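Local coordinates for periplasmic aliphatic sulphonates-binding protein (Escherichia coli, PDB 2X26), which probably serves as the periplasmic binding protein of an ABC-type transport system that takes up aliphatic sulfonates, at residues Leu74-Val79 with Ala259-Thr264. Sequence-based numbering, arbitrary orientation.
Sequences LVYVGV and ALQQQT
Tyr76 lays the hydroxyl end of its ring against the carboxamide of Gln261, the one pair in contact between 74-79 and 259-264. Gln261 NE2 gives a nearly straight hydrogen bond to Tyr76 OH, 3.0 Å long with an N-H...O angle of 166°, and the hydroxyl oxygen lies almost in the plane of the amide. The ring stands practically perpendicular to that amide. Gln261 leaves the helix with CG anti to its backbone N (chi1 -178°) and then bends at chi2; this brings CG to 3.8 Å from Tyr76 OH and sets NE2 beside the end of the ring. In the periplasmic binding protein fold, with its two mixed five-stranded sheets, strand 74-80 is the outermost strand of the sheet that also holds 186-191, its other edge bonded at Tyr76 to the backbone of Arg283 and Trp285. At a classic beta bulge Val77 and Gly78 both face Tyr188. Gln261 reaches from the helix to the side from which Tyr76 projects, where Pro64 and Ile280 also pack. Both polar groups are buried and doubly engaged: Gln261 NE2 also donates to Asp61 O, which fixes the rotation of the amide, and Tyr76 OH makes a weak hydrogen bond with Gln68 OE1. A phenylalanine in place of Tyr76 would probably leave Gln261 NE2 with an N-H lacking its acceptor in this buried setting. Phe187 meets the Tyr76 ring at a steep angle and also touches Gln261.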
ATOM      1  N   LEU A  74      -2.668 -10.143 -11.725  1.00 10.96           N
ATOM      2  CA  LEU A  74      -3.220  -8.905 -11.138  1.00  8.99           C
ATOM      3  C   LEU A  74      -2.488  -7.687 -11.642  1.00  8.46           C
ATOM      4  O   LEU A  74      -1.261  -7.695 -11.697  1.00 10.37           O
ATOM      5  CB  LEU A  74      -3.039  -8.960  -9.654  1.00 10.19           C
ATOM      6  CG  LEU A  74      -3.585 -10.232  -9.061  1.00 11.53           C
ATOM      7  CD1 LEU A  74      -3.263 -10.192  -7.551  1.00 15.18           C
ATOM      8  CD2 LEU A  74      -5.103 -10.343  -9.301  1.00 16.04           C
ATOM      9  N   VAL A  75      -3.214  -6.643 -12.018  1.00  5.86           N
ATOM     10  CA  VAL A  75      -2.599  -5.495 -12.688  1.00  4.60           C
ATOM     11  C   VAL A  75      -2.559  -4.320 -11.742  1.00  5.61           C
ATOM     12  O   VAL A  75      -3.483  -4.157 -10.901  1.00  5.40           O
ATOM     13  CB  VAL A  75      -3.350  -5.107 -13.966  1.00  6.56           C
ATOM     14  CG1 VAL A  75      -3.204  -6.217 -15.001  1.00  5.83           C
ATOM     15  CG2 VAL A  75      -4.826  -4.801 -13.728  1.00  5.15           C
ATOM     16  N   TYR A  76      -1.510  -3.493 -11.889  1.00  4.23           N
ATOM     17  CA  TYR A  76      -1.414  -2.241 -11.148  1.00  4.45           C
ATOM     18  C   TYR A  76      -2.275  -1.204 -11.864  1.00  5.84           C
ATOM     19  O   TYR A  76      -1.984  -0.830 -13.012  1.00  6.96           O
ATOM     20  CB  TYR A  76       0.032  -1.755 -11.143  1.00  5.20           C
ATOM     21  CG  TYR A  76       1.035  -2.699 -10.523  1.00  3.12           C
ATOM     22  CD1 TYR A  76       1.326  -2.648  -9.139  1.00  6.84           C
ATOM     23  CD2 TYR A  76       1.730  -3.587 -11.297  1.00  5.23           C
ATOM     24  CE1 TYR A  76       2.277  -3.514  -8.557  1.00  5.15           C
ATOM     25  CE2 TYR A  76       2.682  -4.472 -10.741  1.00  5.90           C
ATOM     26  CZ  TYR A  76       2.946  -4.427  -9.366  1.00  9.15           C
ATOM     27  OH  TYR A  76       3.892  -5.272  -8.803  1.00  6.06           O
ATOM     28  N   VAL A  77      -3.333  -0.766 -11.211  1.00  4.61           N
ATOM     29  CA  VAL A  77      -4.220   0.220 -11.796  1.00  6.19           C
ATOM     30  C   VAL A  77      -3.879   1.663 -11.366  1.00  6.23           C
ATOM     31  O   VAL A  77      -4.271   2.609 -12.053  1.00  8.08           O
ATOM     32  CB  VAL A  77      -5.747  -0.060 -11.565  1.00  6.10           C
ATOM     33  CG1 VAL A  77      -6.264  -1.267 -12.433  1.00  7.55           C
ATOM     34  CG2 VAL A  77      -6.094  -0.183 -10.052  1.00  6.30           C
ATOM     35  N   GLY A  78      -3.178   1.835 -10.248  1.00  6.71           N
ATOM     36  CA  GLY A  78      -2.894   3.185  -9.733  1.00  5.85           C
ATOM     37  C   GLY A  78      -1.762   3.125  -8.743  1.00  5.75           C
ATOM     38  O   GLY A  78      -1.547   2.106  -8.091  1.00  5.24           O
ATOM     39  N   VAL A  79      -1.082   4.252  -8.562  1.00  5.75           N
ATOM     40  CA  VAL A  79       0.026   4.322  -7.568  1.00  5.95           C
ATOM     41  C   VAL A  79      -0.067   5.643  -6.780  1.00  7.22           C
ATOM     42  O   VAL A  79      -0.509   6.694  -7.293  1.00  7.24           O
ATOM     43  CB  VAL A  79       1.436   4.193  -8.254  1.00  7.18           C
ATOM     44  CG1 VAL A  79       1.670   5.342  -9.300  1.00  6.40           C
ATOM     45  CG2 VAL A  79       2.578   4.117  -7.208  1.00  6.60           C
ATOM     46  N   ALA A 259       9.910   1.076 -13.410  1.00 10.55           N
ATOM     47  CA  ALA A 259      11.314   0.737 -13.297  1.00 10.05           C
ATOM     48  C   ALA A 259      11.717   0.562 -11.849  1.00 10.11           C
ATOM     49  O   ALA A 259      12.530  -0.332 -11.540  1.00  8.86           O
ATOM     50  CB  ALA A 259      12.197   1.806 -13.981  1.00 11.02           C
ATOM     51  N   LEU A 260      11.203   1.420 -10.952  1.00  9.76           N
ATOM     52  CA  LEU A 260      11.542   1.241  -9.500  1.00  9.18           C
ATOM     53  C   LEU A 260      10.957  -0.052  -8.980  1.00  9.54           C
ATOM     54  O   LEU A 260      11.599  -0.766  -8.199  1.00  8.92           O
ATOM     55  CB  LEU A 260      11.076   2.398  -8.601  1.00 10.27           C
ATOM     56  CG  LEU A 260      11.710   3.735  -8.953  1.00 10.38           C
ATOM     57  CD1 LEU A 260      10.865   4.885  -8.385  1.00 12.06           C
ATOM     58  CD2 LEU A 260      13.161   3.763  -8.415  1.00 13.41           C
ATOM     59  N   GLN A 261       9.725  -0.353  -9.402  1.00  8.50           N
ATOM     60  CA  GLN A 261       9.073  -1.604  -8.920  1.00  9.57           C
ATOM     61  C   GLN A 261       9.842  -2.793  -9.502  1.00 10.27           C
ATOM     62  O   GLN A 261      10.004  -3.824  -8.821  1.00  8.69           O
ATOM     63  CB  GLN A 261       7.581  -1.638  -9.280  1.00  7.63           C
ATOM     64  CG  GLN A 261       6.799  -2.857  -8.806  1.00  9.34           C
ATOM     65  CD  GLN A 261       6.582  -2.914  -7.329  1.00 11.10           C
ATOM     66  OE1 GLN A 261       7.171  -2.168  -6.544  1.00  8.97           O
ATOM     67  NE2 GLN A 261       5.663  -3.761  -6.941  1.00  8.43           N
ATOM     68  N   GLN A 262      10.347  -2.647 -10.737  1.00  9.72           N
ATOM     69  CA  GLN A 262      11.111  -3.768 -11.343  1.00  9.84           C
ATOM     70  C   GLN A 262      12.378  -4.025 -10.545  1.00 10.21           C
ATOM     71  O   GLN A 262      12.721  -5.205 -10.284  1.00  9.17           O
ATOM     72  CB  GLN A 262      11.451  -3.511 -12.819  1.00  7.87           C
ATOM     73  CG  GLN A 262      12.098  -4.741 -13.537  1.00  9.36           C
ATOM     74  CD  GLN A 262      11.174  -5.936 -13.546  1.00  9.11           C
ATOM     75  OE1 GLN A 262      10.121  -5.900 -14.192  1.00 12.79           O
ATOM     76  NE2 GLN A 262      11.550  -7.012 -12.833  1.00  9.61           N
ATOM     77  N   GLN A 263      13.057  -2.940 -10.136  1.00  9.42           N
ATOM     78  CA  GLN A 263      14.273  -3.044  -9.324  0.50 10.02           C
ATOM     79  C   GLN A 263      13.989  -3.867  -8.051  1.00  9.62           C
ATOM     80  O   GLN A 263      14.760  -4.768  -7.668  1.00  9.58           O
ATOM     81  CB  GLN A 263      14.811  -1.640  -8.943  0.50  9.97           C
ATOM     82  CG  GLN A 263      15.733  -0.924  -9.964  0.50 11.81           C
ATOM     83  CD  GLN A 263      15.803   0.601  -9.733  0.50 13.29           C
ATOM     84  OE1 GLN A 263      15.855   1.078  -8.597  0.50 13.53           O
ATOM     85  NE2 GLN A 263      15.785   1.360 -10.819  0.50 12.84           N
ATOM     86  N   THR A 264      12.887  -3.546  -7.369  1.00  9.45           N
ATOM     87  CA  THR A 264      12.555  -4.261  -6.131  1.00  8.89           C
ATOM     88  C   THR A 264      12.232  -5.743  -6.409  1.00  9.53           C
ATOM     89  O   THR A 264      12.620  -6.657  -5.647  1.00  8.48           O
ATOM     90  CB  THR A 264      11.368  -3.592  -5.407  1.00  8.37           C
ATOM     91  OG1 THR A 264      11.719  -2.212  -5.152  1.00  8.80           O
ATOM     92  CG2 THR A 264      11.079  -4.313  -4.064  1.00  9.63           C
TER